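Anaphase-promoting complex subunit cut9 (Schizosaccharomyces pombe, PDB 2XPI) serves as a TPR-repeat subunit of the anaphase-promoting complex/cyclosome, a ubiquitin ligase controlling mitosis and G1, forming homodimers and binding hcn1. Local coordinates at residues A[119-122]-A[123-127]; A[156-159]-A[160-164]; A[367-370]-A[371-374]. One frame throughout, in Å; residues are numbered along the deposited sequence.

Contact 1: A[119-122]-A[123-127]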
ATOM      1  N   ASP A 119      -8.623  13.615  19.199  1.00 51.89           N
ATOM      2  CA  ASP A 119      -9.498  13.259  18.096  1.00 50.54           C
ATOM      3  C   ASP A 119      -8.854  13.530  16.746  1.00 46.22           C
ATOM      4  O   ASP A 119      -9.025  12.752  15.812  1.00 44.14           O
ATOM      5  CB  ASP A 119     -10.862  13.932  18.255  1.00 54.04           C
ATOM      6  CG  ASP A 119     -11.609  13.392  19.449  1.00 57.45           C
ATOM      7  OD1 ASP A 119     -11.392  12.197  19.763  1.00 57.50           O
ATOM      8  OD2 ASP A 119     -12.372  14.146  20.092  1.00 59.82           O
ATOM      9  N   ALA A 120      -8.099  14.620  16.659  1.00 45.28           N
ATOM     10  CA  ALA A 120      -7.284  14.904  15.484  1.00 44.60           C
ATOM     11  C   ALA A 120      -6.274  13.784  15.263  1.00 45.70           C
ATOM     12  O   ALA A 120      -6.041  13.358  14.132  1.00 49.94           O
ATOM     13  CB  ALA A 120      -6.558  16.216  15.656  1.00 44.90           C
ATOM     14  N   PHE A 121      -5.656  13.316  16.340  1.00 42.21           N
ATOM     15  CA  PHE A 121      -4.718  12.216  16.228  1.00 41.76           C
ATOM     16  C   PHE A 121      -5.362  10.985  15.591  1.00 42.49           C
ATOM     17  O   PHE A 121      -4.857  10.425  14.616  1.00 40.35           O
ATOM     18  CB  PHE A 121      -4.179  11.817  17.600  1.00 41.36           C
ATOM     19  CG  PHE A 121      -3.426  10.525  17.585  1.00 38.33           C
ATOM     20  CD1 PHE A 121      -2.123  10.470  17.096  1.00 37.73           C
ATOM     21  CD2 PHE A 121      -4.022   9.355  18.027  1.00 38.25           C
ATOM     22  CE1 PHE A 121      -1.414   9.263  17.065  1.00 37.18           C
ATOM     23  CE2 PHE A 121      -3.322   8.133  17.997  1.00 37.73           C
ATOM     24  CZ  PHE A 121      -2.015   8.092  17.509  1.00 36.17           C
ATOM     25  N   TRP A 122      -6.477  10.559  16.166  1.00 43.38           N
ATOM     26  CA  TRP A 122      -7.112   9.322  15.743  1.00 42.01           C
ATOM     27  C   TRP A 122      -7.658   9.423  14.328  1.00 41.86           C
ATOM     28  O   TRP A 122      -7.658   8.429  13.585  1.00 41.03           O
ATOM     29  CB  TRP A 122      -8.187   8.905  16.746  1.00 39.31           C
ATOM     30  CG  TRP A 122      -7.590   8.323  17.996  1.00 35.82           C
ATOM     31  CD1 TRP A 122      -7.633   8.851  19.266  1.00 34.44           C
ATOM     32  CD2 TRP A 122      -6.818   7.123  18.087  1.00 34.36           C
ATOM     33  NE1 TRP A 122      -6.960   8.031  20.136  1.00 33.90           N
ATOM     34  CE2 TRP A 122      -6.449   6.963  19.436  1.00 34.19           C
ATOM     35  CE3 TRP A 122      -6.404   6.161  17.153  1.00 36.49           C
ATOM     36  CZ2 TRP A 122      -5.688   5.871  19.882  1.00 34.07           C
ATOM     37  CZ3 TRP A 122      -5.640   5.072  17.603  1.00 35.47           C
ATOM     38  CH2 TRP A 122      -5.294   4.943  18.952  1.00 33.98           C
ATOM     39  N   LEU A 123      -8.092  10.626  13.950  1.00 39.95           N
ATOM     40  CA  LEU A 123      -8.562  10.870  12.590  1.00 39.40           C
ATOM     41  C   LEU A 123      -7.370  10.770  11.647  1.00 42.36           C
ATOM     42  O   LEU A 123      -7.436  10.124  10.595  1.00 42.95           O
ATOM     43  CB  LEU A 123      -9.185  12.254  12.480  1.00 37.86           C
ATOM     44  CG  LEU A 123     -10.266  12.477  11.420  1.00 39.69           C
ATOM     45  CD1 LEU A 123     -10.169  13.869  10.795  1.00 39.83           C
ATOM     46  CD2 LEU A 123     -10.286  11.400  10.348  1.00 40.06           C
ATOM     47  N   ALA A 124      -6.278  11.426  12.034  1.00 43.26           N
ATOM     48  CA  ALA A 124      -5.017  11.342  11.307  1.00 41.79           C
ATOM     49  C   ALA A 124      -4.578   9.888  11.096  1.00 39.74           C
ATOM     50  O   ALA A 124      -4.092   9.537  10.017  1.00 41.38           O
ATOM     51  CB  ALA A 124      -3.942  12.129  12.038  1.00 42.29           C
ATOM     52  N   GLN A 125      -4.760   9.051  12.120  1.00 37.45           N
ATOM     53  CA  GLN A 125      -4.420   7.629  12.056  1.00 40.20           C
ATOM     54  C   GLN A 125      -5.107   6.940  10.902  1.00 42.48           C
ATOM     55  O   GLN A 125      -4.493   6.153  10.164  1.00 43.08           O
ATOM     56  CB  GLN A 125      -4.863   6.926  13.326  1.00 44.58           C
ATOM     57  CG  GLN A 125      -3.791   6.780  14.363  1.00 49.80           C
ATOM     58  CD  GLN A 125      -2.806   5.720  13.978  1.00 54.41           C
ATOM     59  OE1 GLN A 125      -2.813   4.620  14.527  1.00 56.63           O
ATOM     60  NE2 GLN A 125      -1.967   6.030  13.006  1.00 55.84           N
ATOM     61  N   VAL A 126      -6.397   7.232  10.758  1.00 41.80           N
ATOM     62  CA  VAL A 126      -7.200   6.636   9.707  1.00 42.14           C
ATOM     63  C   VAL A 126      -6.578   6.989   8.355  1.00 44.21           C
ATOM     64  O   VAL A 126      -6.367   6.117   7.499  1.00 48.27           O
ATOM     65  CB  VAL A 126      -8.701   7.090   9.802  1.00 36.90           C
ATOM     66  CG1 VAL A 126      -9.517   6.513   8.673  1.00 37.06           C
ATOM     67  CG2 VAL A 126      -9.311   6.703  11.161  1.00 34.33           C
ATOM     68  N   TYR A 127      -6.257   8.258   8.160  1.00 42.39           N
ATOM     69  CA  TYR A 127      -5.664   8.673   6.895  1.00 45.12           C
ATOM     70  C   TYR A 127      -4.367   7.932   6.613  1.00 48.73           C
ATOM     71  O   TYR A 127      -4.074   7.625   5.466  1.00 50.38           O
ATOM     72  CB  TYR A 127      -5.401  10.179   6.871  1.00 44.69           C
ATOM     73  CG  TYR A 127      -6.644  11.029   6.943  1.00 42.31           C
ATOM     74  CD1 TYR A 127      -7.899  10.482   6.676  1.00 43.96           C
ATOM     75  CD2 TYR A 127      -6.569  12.370   7.276  1.00 40.00           C
ATOM     76  CE1 TYR A 127      -9.053  11.253   6.748  1.00 42.66           C
ATOM     77  CE2 TYR A 127      -7.703  13.148   7.350  1.00 41.80           C
ATOM     78  CZ  TYR A 127      -8.945  12.582   7.084  1.00 43.38           C
ATOM     79  OH  TYR A 127     -10.076  13.357   7.135  1.00 46.16           O
TER
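In helix 117-129, which opens TPR 2, Gln125 lies one turn beyond Phe121 and Trp122 and lays its CG against both. This CG sits over one face of Phe121 in a CH-pi contact, 4.2 Å from the ring centroid and 3.8 Å from CZ. The same CG meets Trp122 CE3 obliquely at 3.9 Å. Phe121 leans along the helix because its CG stands anti to the backbone N (chi1 168°), and its CE2 lies over the centre of the Trp122 indole, 3.5 Å above the plane. Beneath, Ala124 N donates to Ala120 O (2.9 Å) and Gln125 N to Phe121 O (2.9 Å), while Val126 N to Trp122 O is weak. The small Ala120 and Ala124 let neighbouring helices approach: Ala124 packs on Leu140 and Leu155. Asp119 is buried, but its carboxylate is met by Arg88, Arg91 and Thr114; the indole NE1 of Trp122 bonds to Ile53 O. Trp122 also packs on Met96 of the second subunit, in the region of repeats 1-7 that mediates homodimerization. These i to i+3 and i to i+4 contacts run along a helix enclosed by helices 100-114, 133-142 and 150-162, as in a TPR superhelix.

Contact 2: A[156-159]-A[160-164]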
ATOM      1  N   ALA A 156       2.637  13.330  12.935  1.00 40.21           N
ATOM      2  CA  ALA A 156       2.999  14.283  11.894  1.00 38.57           C
ATOM      3  C   ALA A 156       4.411  13.982  11.380  1.00 41.36           C
ATOM      4  O   ALA A 156       4.643  13.960  10.177  1.00 42.85           O
ATOM      5  CB  ALA A 156       2.893  15.714  12.392  1.00 34.22           C
ATOM      6  N   ALA A 157       5.342  13.743  12.295  1.00 40.85           N
ATOM      7  CA  ALA A 157       6.704  13.378  11.922  1.00 41.19           C
ATOM      8  C   ALA A 157       6.705  12.088  11.114  1.00 42.86           C
ATOM      9  O   ALA A 157       7.395  11.967  10.097  1.00 43.80           O
ATOM     10  CB  ALA A 157       7.580  13.220  13.169  1.00 39.44           C
ATOM     11  N   PHE A 158       5.935  11.114  11.586  1.00 43.02           N
ATOM     12  CA  PHE A 158       5.840   9.828  10.921  1.00 41.70           C
ATOM     13  C   PHE A 158       5.375   9.990   9.472  1.00 43.50           C
ATOM     14  O   PHE A 158       5.860   9.286   8.592  1.00 46.14           O
ATOM     15  CB  PHE A 158       4.883   8.946  11.689  1.00 40.69           C
ATOM     16  CG  PHE A 158       4.686   7.599  11.085  1.00 41.45           C
ATOM     17  CD1 PHE A 158       3.837   7.431   9.998  1.00 43.76           C
ATOM     18  CD2 PHE A 158       5.301   6.482  11.638  1.00 39.83           C
ATOM     19  CE1 PHE A 158       3.638   6.176   9.443  1.00 43.89           C
ATOM     20  CE2 PHE A 158       5.111   5.229  11.096  1.00 40.26           C
ATOM     21  CZ  PHE A 158       4.283   5.072   9.996  1.00 42.91           C
ATOM     22  N   CYS A 159       4.440  10.912   9.225  1.00 41.09           N
ATOM     23  CA  CYS A 159       3.926  11.144   7.876  1.00 41.80           C
ATOM     24  C   CYS A 159       4.964  11.832   7.029  1.00 45.25           C
ATOM     25  O   CYS A 159       5.076  11.581   5.831  1.00 48.86           O
ATOM     26  CB  CYS A 159       2.683  12.035   7.912  1.00 43.36           C
ATOM     27  SG  CYS A 159       1.209  11.237   8.578  1.00 55.66           S
ATOM     28  N   LEU A 160       5.706  12.732   7.664  1.00 44.33           N
ATOM     29  CA  LEU A 160       6.734  13.487   6.998  1.00 45.54           C
ATOM     30  C   LEU A 160       7.786  12.508   6.487  1.00 47.05           C
ATOM     31  O   LEU A 160       8.203  12.584   5.337  1.00 48.13           O
ATOM     32  CB  LEU A 160       7.316  14.523   7.953  1.00 47.64           C
ATOM     33  CG  LEU A 160       7.180  15.996   7.522  1.00 53.59           C
ATOM     34  CD1 LEU A 160       6.120  16.192   6.442  1.00 53.03           C
ATOM     35  CD2 LEU A 160       6.920  16.918   8.721  1.00 55.24           C
ATOM     36  N   VAL A 161       8.180  11.564   7.340  1.00 46.53           N
ATOM     37  CA  VAL A 161       9.088  10.498   6.939  1.00 46.33           C
ATOM     38  C   VAL A 161       8.528   9.656   5.783  1.00 47.52           C
ATOM     39  O   VAL A 161       9.264   9.314   4.851  1.00 48.96           O
ATOM     40  CB  VAL A 161       9.488   9.598   8.142  1.00 54.79           C
ATOM     41  CG1 VAL A 161       9.986   8.230   7.670  1.00 52.80           C
ATOM     42  CG2 VAL A 161      10.547  10.297   8.997  1.00 54.92           C
ATOM     43  N   LYS A 162       7.239   9.324   5.844  1.00 45.01           N
ATOM     44  CA  LYS A 162       6.573   8.608   4.750  1.00 47.02           C
ATOM     45  C   LYS A 162       6.586   9.420   3.455  1.00 51.70           C
ATOM     46  O   LYS A 162       6.419   8.879   2.357  1.00 51.80           O
ATOM     47  CB  LYS A 162       5.117   8.295   5.118  1.00 45.80           C
ATOM     48  CG  LYS A 162       4.964   7.173   6.101  1.00 44.73           C
ATOM     49  CD  LYS A 162       5.432   5.899   5.470  1.00 46.67           C
ATOM     50  CE  LYS A 162       5.312   4.736   6.417  1.00 46.93           C
ATOM     51  NZ  LYS A 162       5.906   3.505   5.809  1.00 48.52           N
ATOM     52  N   LEU A 163       6.744  10.733   3.602  1.00 54.86           N
ATOM     53  CA  LEU A 163       6.745  11.655   2.471  1.00 55.96           C
ATOM     54  C   LEU A 163       8.176  11.959   2.028  1.00 57.79           C
ATOM     55  O   LEU A 163       8.391  12.653   1.044  1.00 58.81           O
ATOM     56  CB  LEU A 163       6.017  12.953   2.839  1.00 53.39           C
ATOM     57  CG  LEU A 163       4.576  13.159   2.327  1.00 52.22           C
ATOM     58  CD1 LEU A 163       4.036  11.910   1.645  1.00 50.99           C
ATOM     59  CD2 LEU A 163       3.624  13.666   3.434  1.00 47.98           C
ATOM     60  N   TYR A 164       9.149  11.444   2.772  1.00 57.92           N
ATOM     61  CA  TYR A 164      10.550  11.646   2.432  1.00 61.27           C
ATOM     62  C   TYR A 164      10.988  13.081   2.699  1.00 63.19           C
ATOM     63  O   TYR A 164      12.035  13.533   2.201  1.00 65.37           O
ATOM     64  CB  TYR A 164      10.794  11.312   0.962  1.00 63.66           C
ATOM     65  CG  TYR A 164      10.375   9.927   0.566  1.00 65.01           C
ATOM     66  CD1 TYR A 164      10.983   8.817   1.119  1.00 64.94           C
ATOM     67  CD2 TYR A 164       9.373   9.728  -0.374  1.00 67.71           C
ATOM     68  CE1 TYR A 164      10.606   7.539   0.749  1.00 66.96           C
ATOM     69  CE2 TYR A 164       8.986   8.457  -0.751  1.00 69.14           C
ATOM     70  CZ  TYR A 164       9.607   7.362  -0.187  1.00 69.58           C
ATOM     71  OH  TYR A 164       9.236   6.087  -0.568  1.00 71.30           O
TER
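Phe158 overlaps the aliphatic chain of Lys162, one turn further along helix 150-162, the two side chains running side by side in the same direction. Contact is made by two methylenes: Lys162 CG lies 3.7 Å from Phe158 CE1, and Lys162 CE lies 3.7 Å from Phe158 CZ. The CG approaches the ring obliquely. A bend at chi2 (-65°) turns the lysine chain, after which the extended outer part carries CE along the ring and NZ onward from the helix. Lysine suits this exposed position, since its methylenes cover an aromatic ring while its charge stays at the protein surface. Phe158 also packs on Gln98 of the second subunit.

The backbone supplies the regular i to i+4 helical hydrogen bonds: Leu160 N bonds to Ala156 O at 3.0 Å, Val161 N to Ala157 O at 2.9 Å, and Lys162 N to Phe158 O at 3.1 Å. Leu163 N makes a weak bond to Cys159 O. On other sides of the helix the small residues face partners: Ala156 and Ala157 rest on Leu172 and Leu173 of helix 166-173, and Cys159 on Ala136 of helix 133-142. Leu160 and Val161 both reach Ala169, pairing branched side chains with a small one.

At the end of the helix the chain turns at Tyr164, whose positive phi (72°) accompanies a bond from its N to Val161 O at 3.0 Å. A Schellman motif thus closes the first helix of TPR 3 and starts the tight turn toward helix 166-173, as in the helix-turn-helix hairpin of a TPR.

Contact 3: A[367-370]-A[371-374]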
ATOM      1  N   ASP A 367       8.205 -17.289  -6.735  1.00 72.04           N
ATOM      2  CA  ASP A 367       6.781 -17.218  -7.021  1.00 77.18           C
ATOM      3  C   ASP A 367       6.043 -16.311  -6.043  1.00 75.22           C
ATOM      4  O   ASP A 367       5.209 -15.516  -6.454  1.00 76.22           O
ATOM      5  CB  ASP A 367       6.129 -18.598  -7.040  1.00 83.31           C
ATOM      6  CG  ASP A 367       4.677 -18.540  -7.492  1.00 91.74           C
ATOM      7  OD1 ASP A 367       3.854 -19.342  -6.994  1.00 95.66           O
ATOM      8  OD2 ASP A 367       4.354 -17.673  -8.343  1.00 94.07           O
ATOM      9  N   ARG A 368       6.355 -16.421  -4.755  1.00 73.74           N
ATOM     10  CA  ARG A 368       5.580 -15.713  -3.732  1.00 73.52           C
ATOM     11  C   ARG A 368       6.290 -14.499  -3.126  1.00 71.02           C
ATOM     12  O   ARG A 368       5.640 -13.622  -2.567  1.00 72.78           O
ATOM     13  CB  ARG A 368       5.134 -16.674  -2.628  1.00 75.13           C
ATOM     14  CG  ARG A 368       6.256 -17.142  -1.733  1.00 77.17           C
ATOM     15  CD  ARG A 368       5.819 -18.300  -0.852  1.00 81.99           C
ATOM     16  NE  ARG A 368       4.837 -19.134  -1.534  1.00 88.44           N
ATOM     17  CZ  ARG A 368       3.725 -19.590  -0.959  1.00 95.47           C
ATOM     18  NH1 ARG A 368       3.467 -19.300   0.316  1.00 96.78           N
ATOM     19  NH2 ARG A 368       2.868 -20.337  -1.652  1.00 99.00           N
ATOM     20  N   HIS A 369       7.616 -14.444  -3.234  1.00 67.00           N
ATOM     21  CA  HIS A 369       8.369 -13.308  -2.705  1.00 63.04           C
ATOM     22  C   HIS A 369       9.414 -12.785  -3.690  1.00 60.10           C
ATOM     23  O   HIS A 369      10.597 -12.752  -3.382  1.00 57.16           O
ATOM     24  CB  HIS A 369       9.070 -13.677  -1.402  1.00 61.44           C
ATOM     25  CG  HIS A 369       8.146 -14.124  -0.314  1.00 65.18           C
ATOM     26  ND1 HIS A 369       7.235 -13.277   0.286  1.00 67.85           N
ATOM     27  CD2 HIS A 369       8.015 -15.321   0.308  1.00 65.70           C
ATOM     28  CE1 HIS A 369       6.577 -13.940   1.222  1.00 68.49           C
ATOM     29  NE2 HIS A 369       7.031 -15.181   1.256  1.00 66.79           N
ATOM     30  N   PRO A 370       8.981 -12.344  -4.870  1.00 60.02           N
ATOM     31  CA  PRO A 370       9.972 -11.868  -5.836  1.00 57.58           C
ATOM     32  C   PRO A 370      10.608 -10.563  -5.365  1.00 57.04           C
ATOM     33  O   PRO A 370      11.631 -10.129  -5.879  1.00 58.10           O
ATOM     34  CB  PRO A 370       9.135 -11.607  -7.098  1.00 58.34           C
ATOM     35  CG  PRO A 370       7.753 -12.172  -6.808  1.00 59.22           C
ATOM     36  CD  PRO A 370       7.599 -12.141  -5.337  1.00 59.80           C
ATOM     37  N   GLU A 371      10.001  -9.926  -4.386  1.00 58.20           N
ATOM     38  CA  GLU A 371      10.451  -8.603  -3.984  1.00 60.19           C
ATOM     39  C   GLU A 371      11.365  -8.657  -2.764  1.00 58.29           C
ATOM     40  O   GLU A 371      11.796  -7.618  -2.266  1.00 58.59           O
ATOM     41  CB  GLU A 371       9.246  -7.679  -3.727  1.00 65.14           C
ATOM     42  CG  GLU A 371       8.540  -7.885  -2.376  1.00 68.75           C
ATOM     43  CD  GLU A 371       7.810  -9.233  -2.250  1.00 72.65           C
ATOM     44  OE1 GLU A 371       7.518  -9.865  -3.294  1.00 74.03           O
ATOM     45  OE2 GLU A 371       7.524  -9.654  -1.098  1.00 73.23           O
ATOM     46  N   LYS A 372      11.652  -9.866  -2.286  1.00 56.64           N
ATOM     47  CA  LYS A 372      12.516 -10.060  -1.126  1.00 55.93           C
ATOM     48  C   LYS A 372      13.899 -10.512  -1.562  1.00 54.19           C
ATOM     49  O   LYS A 372      14.020 -11.404  -2.400  1.00 52.74           O
ATOM     50  CB  LYS A 372      11.939 -11.123  -0.184  1.00 58.10           C
ATOM     51  CG  LYS A 372      10.530 -10.864   0.331  1.00 62.81           C
ATOM     52  CD  LYS A 372      10.423  -9.538   1.064  1.00 66.72           C
ATOM     53  CE  LYS A 372      11.227  -9.546   2.358  1.00 68.97           C
ATOM     54  NZ  LYS A 372      11.384  -8.171   2.946  1.00 70.79           N
ATOM     55  N   ALA A 373      14.927  -9.906  -0.969  1.00 33.79           N
ATOM     56  CA  ALA A 373      16.337 -10.272  -1.194  1.00 34.36           C
ATOM     57  C   ALA A 373      16.654 -11.735  -0.878  1.00 39.29           C
ATOM     58  O   ALA A 373      17.468 -12.350  -1.562  1.00 41.61           O
ATOM     59  CB  ALA A 373      17.262  -9.367  -0.394  1.00 29.27           C
ATOM     60  N   VAL A 374      16.026 -12.295   0.153  1.00 41.01           N
ATOM     61  CA  VAL A 374      16.243 -13.704   0.450  1.00 43.59           C
ATOM     62  C   VAL A 374      15.899 -14.560  -0.748  1.00 45.49           C
ATOM     63  O   VAL A 374      16.541 -15.576  -0.987  1.00 47.13           O
ATOM     64  CB  VAL A 374      15.360 -14.239   1.587  1.00 44.49           C
ATOM     65  CG1 VAL A 374      16.205 -15.089   2.537  1.00 41.18           C
ATOM     66  CG2 VAL A 374      14.650 -13.114   2.301  1.00 48.54           C
TER
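His369 and Lys372 lie side by side at the two ends of a type I beta turn, with Lys372 CG 3.6 Å from His369 CB. The lysine's CG comes obliquely to the imidazole, and bends at chi2 and chi3 then lead the rest of the chain away, leaving CB and CG against the histidine and the amine outward. Between these two, Glu371 folds back over the turn. Its CG stands between the backbone N and the carbonyl carbon (chi1 78°), and a further bend at chi2 brings the carboxylate CD to 4.1 Å from His369 CA. Carboxylate OE2 reaches the edge of the imidazole near its plane, 3.9 Å from His369 ND1, a long approach rather than a hydrogen bond; the ring and carboxylate planes are 60° apart. A negative group so near would be expected to favour a protonated imidazole slightly.

What positions these side chains is the turn itself. Lys372 N donates to His369 O at 3.3 Å with a nearly straight N-H...O angle of 167°, although the donor stands well above the carbonyl plane. Pro370 suits the second place of the turn, where its ring holds phi near the value required and no N-H is needed.

Further out, two carbonyls of the turn, those of His369 and Pro370, have side-chain partners on helix 373-385: His369 O accepts from Thr375 OG1 and Pro370 O from Trp376 NE1. His369 also packs on Leu339, and Ala373 O bonds to Ser399 OG. The turn thus joins helix 355-368, the end of TPR 8, to helix 373-385, the start of TPR 9. A short proline-containing turn between successive repeats is a familiar feature of TPR arrays.

Contact 1 is buried, contact 2 partly buried, and contact 3 lies on the surface. Contacts 1 and 2 occupy the first helices of successive repeats, TPR 2 and TPR 3, with centres about 14 Å apart; both lay a flexible side chain along an aromatic ring, but the enclosed one uses a glutamine touching two rings, whereas the partly buried one uses a lysine, itself exposed. Helix 133-142 packs against both, and each has a residue touching the second subunit. Contact 3, with its centre about 27 Å from that of contact 2, joins two repeats instead of running within a helix, and rests on a proline and a turn hydrogen bond, with charged side chains folded loosely around them.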